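Local coordinates for protein nigritoxine (Vibrio nigripulchritudo, PDB 5M41) that acts as a bacterial toxin against crustaceans and insects and binds a magnesium ion, at residues G18-S23 and E243-Q248; R28-T33 and N194-L199; A36-Y41 and I180-L185. All coordinates share one frame; numbering follows the deposited sequence.

Contact 1 of 3, residues G18-S23 and E243-Q248; sequences GGINHS and ELRAIQ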
ATOM      1  N   GLY A  18      19.314 -11.706  15.462  1.00 86.97           N
ATOM      2  CA  GLY A  18      18.175 -11.168  16.203  1.00 80.64           C
ATOM      3  C   GLY A  18      18.020 -11.507  17.683  1.00 76.39           C
ATOM      4  O   GLY A  18      18.177 -10.640  18.561  1.00 75.29           O
ATOM      5  N   GLY A  19      17.699 -12.765  17.967  1.00 70.82           N
ATOM      6  CA  GLY A  19      17.192 -13.129  19.296  1.00 63.36           C
ATOM      7  C   GLY A  19      15.722 -12.734  19.433  1.00 56.98           C
ATOM      8  O   GLY A  19      15.101 -12.252  18.477  1.00 54.47           O
ATOM      9  N   ILE A  20      15.159 -12.927  20.619  1.00 51.74           N
ATOM     10  CA  ILE A  20      13.747 -12.622  20.848  1.00 47.97           C
ATOM     11  C   ILE A  20      13.542 -11.176  21.303  1.00 45.17           C
ATOM     12  O   ILE A  20      14.252 -10.698  22.182  1.00 44.17           O
ATOM     13  CB  ILE A  20      13.123 -13.589  21.871  1.00 47.43           C
ATOM     14  CG1 ILE A  20      13.064 -15.002  21.276  1.00 47.35           C
ATOM     15  CG2 ILE A  20      11.700 -13.137  22.258  1.00 45.91           C
ATOM     16  CD1 ILE A  20      12.845 -16.084  22.319  1.00 46.20           C
ATOM     17  N   ASN A  21      12.563 -10.481  20.714  1.00 42.88           N
ATOM     18  CA  ASN A  21      12.175  -9.178  21.252  1.00 42.15           C
ATOM     19  C   ASN A  21      11.285  -9.382  22.477  1.00 42.02           C
ATOM     20  O   ASN A  21      10.064  -9.516  22.358  1.00 38.48           O
ATOM     21  CB  ASN A  21      11.496  -8.311  20.191  1.00 42.40           C
ATOM     22  CG  ASN A  21      11.228  -6.918  20.681  1.00 42.32           C
ATOM     23  OD1 ASN A  21      11.247  -6.674  21.876  1.00 42.24           O
ATOM     24  ND2 ASN A  21      10.974  -5.989  19.761  1.00 41.79           N
ATOM     25  N   HIS A  22      11.904  -9.420  23.659  1.00 42.01           N
ATOM     26  CA  HIS A  22      11.166  -9.791  24.893  1.00 41.30           C
ATOM     27  C   HIS A  22      10.097  -8.807  25.277  1.00 38.90           C
ATOM     28  O   HIS A  22       9.071  -9.203  25.807  1.00 38.93           O
ATOM     29  CB  HIS A  22      12.100  -9.952  26.080  1.00 41.15           C
ATOM     30  CG  HIS A  22      13.214 -10.933  25.850  1.00 43.94           C
ATOM     31  ND1 HIS A  22      12.998 -12.265  25.677  1.00 44.36           N
ATOM     32  CD2 HIS A  22      14.587 -10.740  25.772  1.00 45.18           C
ATOM     33  CE1 HIS A  22      14.188 -12.885  25.491  1.00 44.88           C
ATOM     34  NE2 HIS A  22      15.154 -11.952  25.555  1.00 47.83           N
ATOM     35  N   SER A  23      10.331  -7.521  25.060  1.00 38.99           N
ATOM     36  CA  SER A  23       9.300  -6.552  25.372  1.00 40.62           C
ATOM     37  C   SER A  23       8.052  -6.698  24.493  1.00 38.49           C
ATOM     38  O   SER A  23       6.950  -6.472  24.958  1.00 41.14           O
ATOM     39  CB  SER A  23       9.851  -5.121  25.362  1.00 43.72           C
ATOM     40  OG  SER A  23      10.284  -4.759  24.072  1.00 47.28           O
ATOM     41  N   GLU A 243       7.799 -18.878  17.280  1.00 41.28           N
ATOM     42  CA  GLU A 243       6.602 -18.040  17.482  1.00 41.14           C
ATOM     43  C   GLU A 243       6.939 -16.757  18.232  1.00 40.90           C
ATOM     44  O   GLU A 243       6.445 -15.689  17.874  1.00 40.37           O
ATOM     45  CB  GLU A 243       5.499 -18.813  18.200  1.00 41.61           C
ATOM     46  CG  GLU A 243       4.769 -19.806  17.307  1.00 45.29           C
ATOM     47  CD  GLU A 243       4.197 -19.162  16.053  1.00 46.85           C
ATOM     48  OE1 GLU A 243       3.589 -18.047  16.114  1.00 46.01           O
ATOM     49  OE2 GLU A 243       4.372 -19.777  14.987  1.00 49.32           O
ATOM     50  N   LEU A 244       7.817 -16.837  19.238  1.00 40.24           N
ATOM     51  CA  LEU A 244       8.232 -15.608  19.940  1.00 37.97           C
ATOM     52  C   LEU A 244       9.102 -14.746  19.051  1.00 40.87           C
ATOM     53  O   LEU A 244       8.987 -13.504  19.069  1.00 40.72           O
ATOM     54  CB  LEU A 244       8.959 -15.895  21.265  1.00 36.33           C
ATOM     55  CG  LEU A 244       8.200 -16.619  22.384  1.00 35.69           C
ATOM     56  CD1 LEU A 244       8.939 -16.437  23.694  1.00 36.43           C
ATOM     57  CD2 LEU A 244       6.778 -16.116  22.589  1.00 33.00           C
ATOM     58  N   ARG A 245       9.972 -15.381  18.270  1.00 40.23           N
ATOM     59  CA  ARG A 245      10.804 -14.632  17.342  1.00 41.94           C
ATOM     60  C   ARG A 245       9.943 -13.880  16.309  1.00 40.54           C
ATOM     61  O   ARG A 245      10.296 -12.781  15.896  1.00 42.42           O
ATOM     62  CB  ARG A 245      11.803 -15.557  16.633  1.00 44.16           C
ATOM     63  CG  ARG A 245      12.907 -16.059  17.554  1.00 46.30           C
ATOM     64  CD  ARG A 245      13.801 -17.058  16.838  1.00 50.60           C
ATOM     65  NE  ARG A 245      14.410 -16.480  15.642  1.00 52.89           N
ATOM     66  CZ  ARG A 245      15.557 -15.817  15.626  1.00 57.53           C
ATOM     67  NH1 ARG A 245      16.255 -15.641  16.744  1.00 60.22           N
ATOM     68  NH2 ARG A 245      16.013 -15.347  14.473  1.00 63.11           N
ATOM     69  N   ALA A 246       8.814 -14.470  15.929  1.00 39.65           N
ATOM     70  CA  ALA A 246       7.947 -13.931  14.868  1.00 38.81           C
ATOM     71  C   ALA A 246       6.720 -13.171  15.399  1.00 37.01           C
ATOM     72  O   ALA A 246       5.773 -12.919  14.652  1.00 37.28           O
ATOM     73  CB  ALA A 246       7.513 -15.066  13.922  1.00 37.69           C
ATOM     74  N   ILE A 247       6.732 -12.829  16.684  1.00 35.93           N
ATOM     75  CA  ILE A 247       5.596 -12.149  17.347  1.00 35.96           C
ATOM     76  C   ILE A 247       5.114 -10.864  16.642  1.00 34.99           C
ATOM     77  O   ILE A 247       3.931 -10.565  16.650  1.00 35.30           O
ATOM     78  CB  ILE A 247       5.872 -11.894  18.870  1.00 35.59           C
ATOM     79  CG1 ILE A 247       4.654 -11.316  19.578  1.00 37.24           C
ATOM     80  CG2 ILE A 247       6.971 -10.876  19.095  1.00 35.64           C
ATOM     81  CD1 ILE A 247       3.543 -12.311  19.801  1.00 34.36           C
ATOM     82  N   GLN A 248       6.025 -10.105  16.043  1.00 35.82           N
ATOM     83  CA  GLN A 248       5.626  -8.900  15.296  1.00 35.91           C
ATOM     84  C   GLN A 248       5.655  -9.121  13.770  1.00 36.81           C
ATOM     85  O   GLN A 248       5.696  -8.169  13.007  1.00 36.58           O
ATOM     86  CB  GLN A 248       6.510  -7.712  15.710  1.00 36.39           C
ATOM     87  CG  GLN A 248       6.308  -7.341  17.176  1.00 36.36           C
ATOM     88  CD  GLN A 248       7.023  -6.051  17.566  1.00 38.40           C
ATOM     89  OE1 GLN A 248       8.185  -5.881  17.272  1.00 40.02           O
ATOM     90  NE2 GLN A 248       6.320  -5.160  18.256  1.00 37.09           N
TER
HETATM   91  O   HOH W   1      10.708 -11.518  18.839  1.00 31.18           O
HETATM   92  O   HOH W   2      10.728  -6.669  16.924  1.00 33.31           O
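The N-cap turn that opens helix 22-30 lies here against the C-terminal end of helix 240-245, two water bridges and a small apolar patch joining them. No direct hydrogen bond crosses. Ile20, the residue before the N-cap, comes within 5.0 Å of Arg245, CA to CA. Its CG2, anti to the backbone N, rests 4.0 Å from Leu244 CB, and CD1 reaches the same CB from the other branch. Ile20 CG1 lies 3.9 Å from Arg245 CG, the two side chains crossing at about a right angle. Beyond CG the arginine bends at chi3 (58°), which brings NH1 beside Gly19 N; both are donors, so this is only packing. Water 1 accepts from Asn21 N at 2.8 Å and donates to Leu244 O at 2.6 Å, linking backbone to backbone. Asn21, its CG anti to the backbone N (chi1 -174°), turns ND2 to water 2, which donates in turn to Gln248 OE1 at 2.7 Å. The two amide planes stand 82° apart, with ND2 and OE1 themselves 3.7 Å from each other. The other end of the Asn21 amide, OD1, caps Ala24 N weakly. Arg374 binds both Gly19 O and Arg245 O. The chemistry implies a joint whose polar atoms are bridged by two waters and Arg374, while Ile20 packs on Leu244 and the Arg245 chain.

Contact 2 of 3, residues R28-T33 and N194-L199; sequences RYRNLT and NDDQIL. With MG (magnesium ion), chain B.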
ATOM      1  N   ARG A  28       2.358  -7.897  24.787  1.00 33.86           N
ATOM      2  CA  ARG A  28       1.116  -8.581  24.445  1.00 34.94           C
ATOM      3  C   ARG A  28       0.445  -9.147  25.699  1.00 34.59           C
ATOM      4  O   ARG A  28      -0.785  -9.034  25.857  1.00 36.42           O
ATOM      5  CB  ARG A  28       1.289  -9.720  23.426  1.00 33.75           C
ATOM      6  CG  ARG A  28       1.682  -9.333  22.007  1.00 36.42           C
ATOM      7  CD  ARG A  28       0.838  -8.244  21.347  1.00 33.40           C
ATOM      8  NE  ARG A  28      -0.633  -8.359  21.379  1.00 32.45           N
ATOM      9  CZ  ARG A  28      -1.405  -8.752  20.360  1.00 32.24           C
ATOM     10  NH1 ARG A  28      -0.861  -9.218  19.235  1.00 30.47           N
ATOM     11  NH2 ARG A  28      -2.741  -8.744  20.479  1.00 29.69           N
ATOM     12  N   TYR A  29       1.225  -9.760  26.574  1.00 32.92           N
ATOM     13  CA  TYR A  29       0.638 -10.445  27.740  1.00 32.83           C
ATOM     14  C   TYR A  29       0.138  -9.437  28.781  1.00 33.70           C
ATOM     15  O   TYR A  29      -0.978  -9.549  29.306  1.00 32.07           O
ATOM     16  CB  TYR A  29       1.633 -11.427  28.373  1.00 33.42           C
ATOM     17  CG  TYR A  29       1.037 -12.058  29.606  1.00 33.29           C
ATOM     18  CD1 TYR A  29       0.160 -13.127  29.500  1.00 32.79           C
ATOM     19  CD2 TYR A  29       1.305 -11.529  30.874  1.00 32.85           C
ATOM     20  CE1 TYR A  29      -0.425 -13.693  30.627  1.00 33.10           C
ATOM     21  CE2 TYR A  29       0.728 -12.076  31.998  1.00 32.68           C
ATOM     22  CZ  TYR A  29      -0.140 -13.157  31.863  1.00 32.49           C
ATOM     23  OH  TYR A  29      -0.737 -13.666  32.973  1.00 31.21           O
ATOM     24  N   ARG A  30       0.974  -8.438  29.053  1.00 34.19           N
ATOM     25  CA  ARG A  30       0.677  -7.422  30.055  1.00 36.63           C
ATOM     26  C   ARG A  30      -0.543  -6.596  29.663  1.00 36.66           C
ATOM     27  O   ARG A  30      -1.307  -6.164  30.515  1.00 37.81           O
ATOM     28  CB  ARG A  30       1.912  -6.513  30.293  1.00 37.44           C
ATOM     29  CG  ARG A  30       2.867  -7.090  31.343  1.00 39.69           C
ATOM     30  CD  ARG A  30       3.866  -6.045  31.885  1.00 42.54           C
ATOM     31  NE  ARG A  30       4.614  -5.465  30.764  1.00 43.59           N
ATOM     32  CZ  ARG A  30       5.898  -5.671  30.499  1.00 43.29           C
ATOM     33  NH1 ARG A  30       6.656  -6.372  31.317  1.00 41.61           N
ATOM     34  NH2 ARG A  30       6.432  -5.109  29.414  1.00 45.68           N
ATOM     35  N   ASN A  31      -0.753  -6.392  28.374  1.00 35.98           N
ATOM     36  CA  ASN A  31      -1.897  -5.594  27.959  1.00 36.73           C
ATOM     37  C   ASN A  31      -3.238  -6.337  27.874  1.00 36.72           C
ATOM     38  O   ASN A  31      -4.263  -5.727  27.604  1.00 36.89           O
ATOM     39  CB  ASN A  31      -1.567  -4.849  26.680  1.00 41.09           C
ATOM     40  CG  ASN A  31      -0.580  -3.707  26.936  1.00 43.71           C
ATOM     41  OD1 ASN A  31       0.447  -3.602  26.298  1.00 45.73           O
ATOM     42  ND2 ASN A  31      -0.891  -2.885  27.898  1.00 45.30           N
ATOM     43  N   LEU A  32      -3.227  -7.644  28.124  1.00 34.41           N
ATOM     44  CA  LEU A  32      -4.476  -8.393  28.254  1.00 33.99           C
ATOM     45  C   LEU A  32      -5.158  -7.961  29.546  1.00 35.32           C
ATOM     46  O   LEU A  32      -4.484  -7.643  30.529  1.00 33.24           O
ATOM     47  CB  LEU A  32      -4.198  -9.899  28.327  1.00 32.11           C
ATOM     48  CG  LEU A  32      -3.612 -10.546  27.078  1.00 32.87           C
ATOM     49  CD1 LEU A  32      -3.396 -12.045  27.333  1.00 30.73           C
ATOM     50  CD2 LEU A  32      -4.585 -10.332  25.903  1.00 32.23           C
ATOM     51  N   THR A  33      -6.491  -7.957  29.561  1.00 35.28           N
ATOM     52  CA  THR A  33      -7.206  -7.767  30.838  1.00 36.67           C
ATOM     53  C   THR A  33      -6.895  -8.980  31.736  1.00 36.02           C
ATOM     54  O   THR A  33      -6.500 -10.037  31.236  1.00 33.46           O
ATOM     55  CB  THR A  33      -8.736  -7.716  30.636  1.00 36.52           C
ATOM     56  OG1 THR A  33      -9.156  -8.963  30.094  1.00 37.28           O
ATOM     57  CG2 THR A  33      -9.160  -6.540  29.651  1.00 38.84           C
ATOM     58  N   ASN A 194      14.360  -7.959  35.713  1.00 55.70           N
ATOM     59  CA  ASN A 194      14.261  -8.062  34.242  1.00 56.65           C
ATOM     60  C   ASN A 194      12.878  -8.495  33.801  1.00 51.35           C
ATOM     61  O   ASN A 194      12.689  -9.564  33.217  1.00 51.28           O
ATOM     62  CB  ASN A 194      15.357  -8.979  33.653  1.00 61.40           C
ATOM     63  CG  ASN A 194      15.398 -10.366  34.297  1.00 67.09           C
ATOM     64  OD1 ASN A 194      14.974 -10.558  35.450  1.00 68.95           O
ATOM     65  ND2 ASN A 194      15.920 -11.347  33.549  1.00 66.75           N
ATOM     66  N   ASP A 195      11.907  -7.645  34.108  1.00 46.96           N
ATOM     67  CA  ASP A 195      10.531  -7.898  33.794  1.00 48.11           C
ATOM     68  C   ASP A 195      10.354  -8.611  32.450  1.00 45.64           C
ATOM     69  O   ASP A 195       9.795  -9.700  32.425  1.00 44.58           O
ATOM     70  CB  ASP A 195       9.707  -6.588  33.871  1.00 46.29           C
ATOM     71  CG  ASP A 195       9.413  -6.184  35.300  1.00 48.26           C
ATOM     72  OD1 ASP A 195      10.181  -6.612  36.201  1.00 49.70           O
ATOM     73  OD2 ASP A 195       8.404  -5.480  35.546  1.00 51.58           O
ATOM     74  N   ASP A 196      10.830  -8.025  31.345  1.00 43.05           N
ATOM     75  CA  ASP A 196      10.360  -8.482  30.034  1.00 40.05           C
ATOM     76  C   ASP A 196      10.874  -9.876  29.723  1.00 41.42           C
ATOM     77  O   ASP A 196      10.133 -10.732  29.229  1.00 38.58           O
ATOM     78  CB  ASP A 196      10.732  -7.499  28.911  1.00 41.07           C
ATOM     79  CG  ASP A 196      10.001  -6.160  29.035  1.00 40.95           C
ATOM     80  OD1 ASP A 196       9.015  -6.046  29.800  1.00 39.90           O
ATOM     81  OD2 ASP A 196      10.414  -5.233  28.339  1.00 45.40           O
ATOM     82  N   GLN A 197      12.144 -10.100  30.025  1.00 41.69           N
ATOM     83  CA  GLN A 197      12.767 -11.372  29.728  1.00 45.85           C
ATOM     84  C   GLN A 197      12.233 -12.511  30.598  1.00 43.98           C
ATOM     85  O   GLN A 197      12.047 -13.632  30.118  1.00 41.71           O
ATOM     86  CB  GLN A 197      14.281 -11.256  29.857  1.00 51.73           C
ATOM     87  CG  GLN A 197      15.005 -12.522  29.454  1.00 59.32           C
ATOM     88  CD  GLN A 197      16.495 -12.347  29.513  1.00 69.94           C
ATOM     89  OE1 GLN A 197      17.024 -11.680  30.423  1.00 75.55           O
ATOM     90  NE2 GLN A 197      17.194 -12.935  28.541  1.00 72.53           N
ATOM     91  N   ILE A 198      11.980 -12.233  31.872  1.00 45.25           N
ATOM     92  CA  ILE A 198      11.469 -13.277  32.744  1.00 45.58           C
ATOM     93  C   ILE A 198      10.088 -13.657  32.261  1.00 42.86           C
ATOM     94  O   ILE A 198       9.766 -14.840  32.133  1.00 41.33           O
ATOM     95  CB  ILE A 198      11.490 -12.873  34.225  1.00 51.59           C
ATOM     96  CG1 ILE A 198      12.934 -12.600  34.637  1.00 59.38           C
ATOM     97  CG2 ILE A 198      10.990 -14.014  35.095  1.00 54.23           C
ATOM     98  CD1 ILE A 198      13.379 -13.271  35.924  1.00 65.28           C
ATOM     99  N   LEU A 199       9.296 -12.647  31.913  1.00 40.86           N
ATOM    100  CA  LEU A 199       7.957 -12.874  31.415  1.00 39.82           C
ATOM    101  C   LEU A 199       7.913 -13.721  30.112  1.00 38.64           C
ATOM    102  O   LEU A 199       7.134 -14.680  30.007  1.00 39.32           O
ATOM    103  CB  LEU A 199       7.272 -11.523  31.209  1.00 40.39           C
ATOM    104  CG  LEU A 199       5.757 -11.375  31.213  1.00 40.64           C
ATOM    105  CD1 LEU A 199       5.011 -12.330  32.163  1.00 38.91           C
ATOM    106  CD2 LEU A 199       5.448  -9.925  31.548  1.00 39.68           C
TER
HETATM  107 MG    MG B 801      10.113  -6.587  38.256  1.00 39.17          MG
HETATM  108  O   HOH W   3       6.346  -6.179  33.873  1.00 50.00           O
HETATM  109  O   HOH W   4       7.970  -5.326  38.188  1.00 36.17           O
HETATM  110  O   HOH W   5      10.263  -5.529  40.348  1.00 50.04           O
HETATM  111  O   HOH W   6      11.647  -4.811  37.414  1.00 52.79           O
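Arg30, in the last turn of helix 22-30, reaches across to the first turn of helix 195-203 and grips Asp196 end-on with NH1 and NH2, both to the single oxygen OD1. The Arg30 NH1 to Asp196 OD1 and Arg30 NH2 to Asp196 OD1 distances are both 2.8 Å, and the bonds are bent, at 142° and 144°. OD1 lies in the guanidinium plane, but the carboxylate is turned 42° from it: NH1 meets OD1 nearly along the C-O axis, whereas NH2 approaches from above the carboxylate plane. Each terminal nitrogen has a further acceptor. NH2 also binds Asn27 OD1, and NH1 gives a bond to water 3 at 2.6 Å. That water donates to Asp195 OD2 at 2.7 Å, so water 3 links the arginine to the preceding acid. Asp195 divides its carboxylate: OD1 coordinates magnesium at 2.1 Å, while OD2 accepts from water 3 and from water 4, itself a ligand of the metal. The nearby positive charge of Arg30 would be expected to favour the ionised form of both aspartates. Beside the salt bridge, Leu199 CD2 packs 3.8 Å from Arg30 CG, and its CD1 lies 4.0 Å from Tyr29 CD2. Three waters and the main-chain oxygens of Val189 and Glu192 complete the six ligands around the ion, an all-oxygen, half-hydrated site consistent with magnesium, built where helix 177-191 turns into helix 195-203.

Contact 3 of 3, residues A36-Y41 and I180-L185; sequences AQQNLY and ILVERL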
ATOM      1  N   ALA A  36      -8.788 -12.038  30.480  1.00 33.50           N
ATOM      2  CA  ALA A  36      -8.111 -12.640  29.313  1.00 33.14           C
ATOM      3  C   ALA A  36      -6.847 -13.429  29.709  1.00 32.21           C
ATOM      4  O   ALA A  36      -6.571 -14.473  29.130  1.00 31.01           O
ATOM      5  CB  ALA A  36      -7.761 -11.575  28.285  1.00 33.45           C
ATOM      6  N   GLN A  37      -6.069 -12.913  30.662  1.00 32.30           N
ATOM      7  CA  GLN A  37      -4.905 -13.669  31.194  1.00 32.24           C
ATOM      8  C   GLN A  37      -5.320 -14.984  31.888  1.00 32.54           C
ATOM      9  O   GLN A  37      -4.666 -16.000  31.696  1.00 31.93           O
ATOM     10  CB  GLN A  37      -4.039 -12.818  32.157  1.00 31.11           C
ATOM     11  CG  GLN A  37      -3.476 -11.524  31.531  1.00 30.03           C
ATOM     12  CD  GLN A  37      -2.900 -10.564  32.569  1.00 31.42           C
ATOM     13  OE1 GLN A  37      -3.303 -10.579  33.727  1.00 32.09           O
ATOM     14  NE2 GLN A  37      -1.960  -9.716  32.150  1.00 29.69           N
ATOM     15  N   GLN A  38      -6.374 -14.951  32.711  1.00 32.35           N
ATOM     16  CA  GLN A  38      -6.936 -16.160  33.320  1.00 34.45           C
ATOM     17  C   GLN A  38      -7.392 -17.155  32.250  1.00 35.31           C
ATOM     18  O   GLN A  38      -7.134 -18.381  32.350  1.00 34.38           O
ATOM     19  CB  GLN A  38      -8.113 -15.805  34.255  1.00 35.53           C
ATOM     20  CG  GLN A  38      -7.653 -14.963  35.446  1.00 37.75           C
ATOM     21  CD  GLN A  38      -8.781 -14.442  36.311  1.00 40.81           C
ATOM     22  OE1 GLN A  38      -9.943 -14.755  36.092  1.00 42.58           O
ATOM     23  NE2 GLN A  38      -8.439 -13.627  37.291  1.00 40.18           N
ATOM     24  N   ASN A  39      -8.078 -16.630  31.239  1.00 34.36           N
ATOM     25  CA  ASN A  39      -8.546 -17.453  30.130  1.00 35.05           C
ATOM     26  C   ASN A  39      -7.353 -18.105  29.420  1.00 33.51           C
ATOM     27  O   ASN A  39      -7.404 -19.272  29.047  1.00 34.07           O
ATOM     28  CB  ASN A  39      -9.288 -16.600  29.103  1.00 35.76           C
ATOM     29  CG  ASN A  39     -10.697 -16.217  29.535  1.00 39.62           C
ATOM     30  OD1 ASN A  39     -11.341 -15.409  28.872  1.00 45.64           O
ATOM     31  ND2 ASN A  39     -11.155 -16.740  30.633  1.00 38.49           N
ATOM     32  N   LEU A  40      -6.302 -17.323  29.187  1.00 32.04           N
ATOM     33  CA  LEU A  40      -5.076 -17.875  28.595  1.00 31.95           C
ATOM     34  C   LEU A  40      -4.575 -19.071  29.434  1.00 31.70           C
ATOM     35  O   LEU A  40      -4.265 -20.158  28.889  1.00 30.74           O
ATOM     36  CB  LEU A  40      -4.007 -16.777  28.514  1.00 30.93           C
ATOM     37  CG  LEU A  40      -2.660 -16.960  27.834  1.00 31.89           C
ATOM     38  CD1 LEU A  40      -2.003 -15.580  27.610  1.00 30.95           C
ATOM     39  CD2 LEU A  40      -1.730 -17.797  28.712  1.00 32.72           C
ATOM     40  N   TYR A  41      -4.438 -18.864  30.745  1.00 30.50           N
ATOM     41  CA  TYR A  41      -3.959 -19.970  31.589  1.00 31.70           C
ATOM     42  C   TYR A  41      -4.943 -21.139  31.584  1.00 32.43           C
ATOM     43  O   TYR A  41      -4.540 -22.311  31.527  1.00 31.81           O
ATOM     44  CB  TYR A  41      -3.688 -19.495  33.010  1.00 30.18           C
ATOM     45  CG  TYR A  41      -2.201 -19.190  33.231  1.00 30.95           C
ATOM     46  CD1 TYR A  41      -1.266 -20.223  33.274  1.00 30.14           C
ATOM     47  CD2 TYR A  41      -1.737 -17.877  33.359  1.00 29.29           C
ATOM     48  CE1 TYR A  41       0.090 -19.960  33.461  1.00 30.13           C
ATOM     49  CE2 TYR A  41      -0.382 -17.613  33.555  1.00 30.72           C
ATOM     50  CZ  TYR A  41       0.525 -18.662  33.607  1.00 30.94           C
ATOM     51  OH  TYR A  41       1.879 -18.418  33.827  1.00 32.24           O
ATOM     52  N   ILE A 180      -5.107 -17.956  40.327  1.00 35.12           N
ATOM     53  CA  ILE A 180      -3.932 -18.044  41.199  1.00 35.17           C
ATOM     54  C   ILE A 180      -2.668 -18.054  40.349  1.00 33.09           C
ATOM     55  O   ILE A 180      -1.672 -17.454  40.734  1.00 32.70           O
ATOM     56  CB  ILE A 180      -3.954 -19.283  42.158  1.00 38.05           C
ATOM     57  CG1 ILE A 180      -5.196 -19.322  43.084  1.00 40.73           C
ATOM     58  CG2 ILE A 180      -2.681 -19.365  43.032  1.00 38.66           C
ATOM     59  CD1 ILE A 180      -5.521 -18.018  43.762  1.00 43.65           C
ATOM     60  N   LEU A 181      -2.692 -18.762  39.220  1.00 31.55           N
ATOM     61  CA  LEU A 181      -1.515 -18.803  38.315  1.00 30.69           C
ATOM     62  C   LEU A 181      -1.170 -17.442  37.734  1.00 29.91           C
ATOM     63  O   LEU A 181       0.009 -17.079  37.636  1.00 31.27           O
ATOM     64  CB  LEU A 181      -1.728 -19.814  37.180  1.00 29.61           C
ATOM     65  CG  LEU A 181      -1.651 -21.291  37.594  1.00 30.26           C
ATOM     66  CD1 LEU A 181      -2.409 -22.157  36.593  1.00 29.71           C
ATOM     67  CD2 LEU A 181      -0.211 -21.775  37.712  1.00 31.91           C
ATOM     68  N   VAL A 182      -2.191 -16.703  37.333  1.00 28.70           N
ATOM     69  CA  VAL A 182      -2.005 -15.312  36.861  1.00 29.81           C
ATOM     70  C   VAL A 182      -1.386 -14.474  37.969  1.00 30.73           C
ATOM     71  O   VAL A 182      -0.409 -13.742  37.726  1.00 30.99           O
ATOM     72  CB  VAL A 182      -3.340 -14.691  36.396  1.00 29.56           C
ATOM     73  CG1 VAL A 182      -3.248 -13.155  36.256  1.00 29.48           C
ATOM     74  CG2 VAL A 182      -3.758 -15.336  35.072  1.00 28.57           C
ATOM     75  N   GLU A 183      -1.918 -14.602  39.188  1.00 31.20           N
ATOM     76  CA  GLU A 183      -1.398 -13.776  40.290  1.00 33.49           C
ATOM     77  C   GLU A 183       0.024 -14.213  40.640  1.00 31.84           C
ATOM     78  O   GLU A 183       0.834 -13.390  41.002  1.00 30.60           O
ATOM     79  CB  GLU A 183      -2.336 -13.827  41.523  1.00 34.95           C
ATOM     80  CG  GLU A 183      -3.625 -13.027  41.304  1.00 38.99           C
ATOM     81  CD  GLU A 183      -4.813 -13.479  42.162  1.00 41.34           C
ATOM     82  OE1 GLU A 183      -4.880 -14.642  42.617  1.00 44.44           O
ATOM     83  OE2 GLU A 183      -5.740 -12.667  42.334  1.00 46.83           O
ATOM     84  N   ARG A 184       0.317 -15.508  40.539  1.00 31.17           N
ATOM     85  CA  ARG A 184       1.691 -15.988  40.775  1.00 30.70           C
ATOM     86  C   ARG A 184       2.696 -15.426  39.761  1.00 30.38           C
ATOM     87  O   ARG A 184       3.776 -14.990  40.131  1.00 31.47           O
ATOM     88  CB  ARG A 184       1.729 -17.539  40.838  1.00 29.96           C
ATOM     89  CG  ARG A 184       3.130 -18.140  40.747  1.00 30.87           C
ATOM     90  CD  ARG A 184       4.030 -17.767  41.922  1.00 31.15           C
ATOM     91  NE  ARG A 184       5.414 -18.004  41.554  1.00 31.90           N
ATOM     92  CZ  ARG A 184       6.441 -17.991  42.390  1.00 32.90           C
ATOM     93  NH1 ARG A 184       6.270 -17.721  43.682  1.00 31.50           N
ATOM     94  NH2 ARG A 184       7.658 -18.219  41.908  1.00 32.97           N
ATOM     95  N   LEU A 185       2.334 -15.412  38.481  1.00 30.85           N
ATOM     96  CA  LEU A 185       3.216 -14.871  37.456  1.00 31.79           C
ATOM     97  C   LEU A 185       3.445 -13.363  37.697  1.00 33.12           C
ATOM     98  O   LEU A 185       4.570 -12.868  37.612  1.00 33.88           O
ATOM     99  CB  LEU A 185       2.637 -15.168  36.053  1.00 31.02           C
ATOM    100  CG  LEU A 185       3.360 -14.566  34.843  1.00 31.67           C
ATOM    101  CD1 LEU A 185       4.818 -15.053  34.851  1.00 30.08           C
ATOM    102  CD2 LEU A 185       2.666 -14.883  33.511  1.00 30.12           C
TER
HETATM  103  O   HOH W   7       1.870 -18.907  36.749  1.00 26.54           O
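Tyr41 and Val182 have the most surface buried where segment 36-41 of helix 34-54 crosses segment 180-185 of helix 177-191, the short axes 9.1 Å apart at closest and inclined at 109°. Leu181 lies over one face of the Tyr41 ring: its CB is 4.0 Å from the ring centroid and only 11° off the normal, a CH-pi contact, with CD1 reaching the ring at Tyr41 CD1. Leu185 comes instead to the ring edge, CD2 lying 3.6 Å from Tyr41 OH. The hydroxyl itself is bound to Asn85 OD1 and accepts from water 7 at 3.0 Å, a water that also donates to Leu181 O. Val182 sits against the backbone of the other helix. Its CG2, anti to the carbonyl carbon, packs on the Gln37-Gln38 peptide, 3.5 Å from Gln38 N, and also touches Tyr41 CD2 at 3.7 Å. The second branch, CG1, lies beside Gln37 OE1, while Gln37 NE2 bonds to Tyr29 O. Around this buried crossing, Tyr29 of helix 22-30 meets Tyr41, Val182 and Leu185, and Leu203 of helix 195-203 touches both Tyr41 and Leu185, so four helices share the core.

From the N terminus the chain enters at 18-23, runs through helix 22-30 and passes through a short loop into helix 34-54, so the first partners of contacts 1, 2 and 3 follow in order. The second partners come back in reverse: 180-185, then 194-199, then 243-248. Contact 3 therefore closes the innermost loop, contact 2 the next and contact 1 the outermost, with no crossing. The innermost loop holds all five strands of an antiparallel sheet, from 77-80 to 170-173. Contacts 2 and 3 meet through Tyr29, Leu185 and Leu199, while Ser23 and Asp196 bring contacts 1 and 2 together; contacts 1 and 3 do not touch. All three knit the N-terminal helices to those following the sheet.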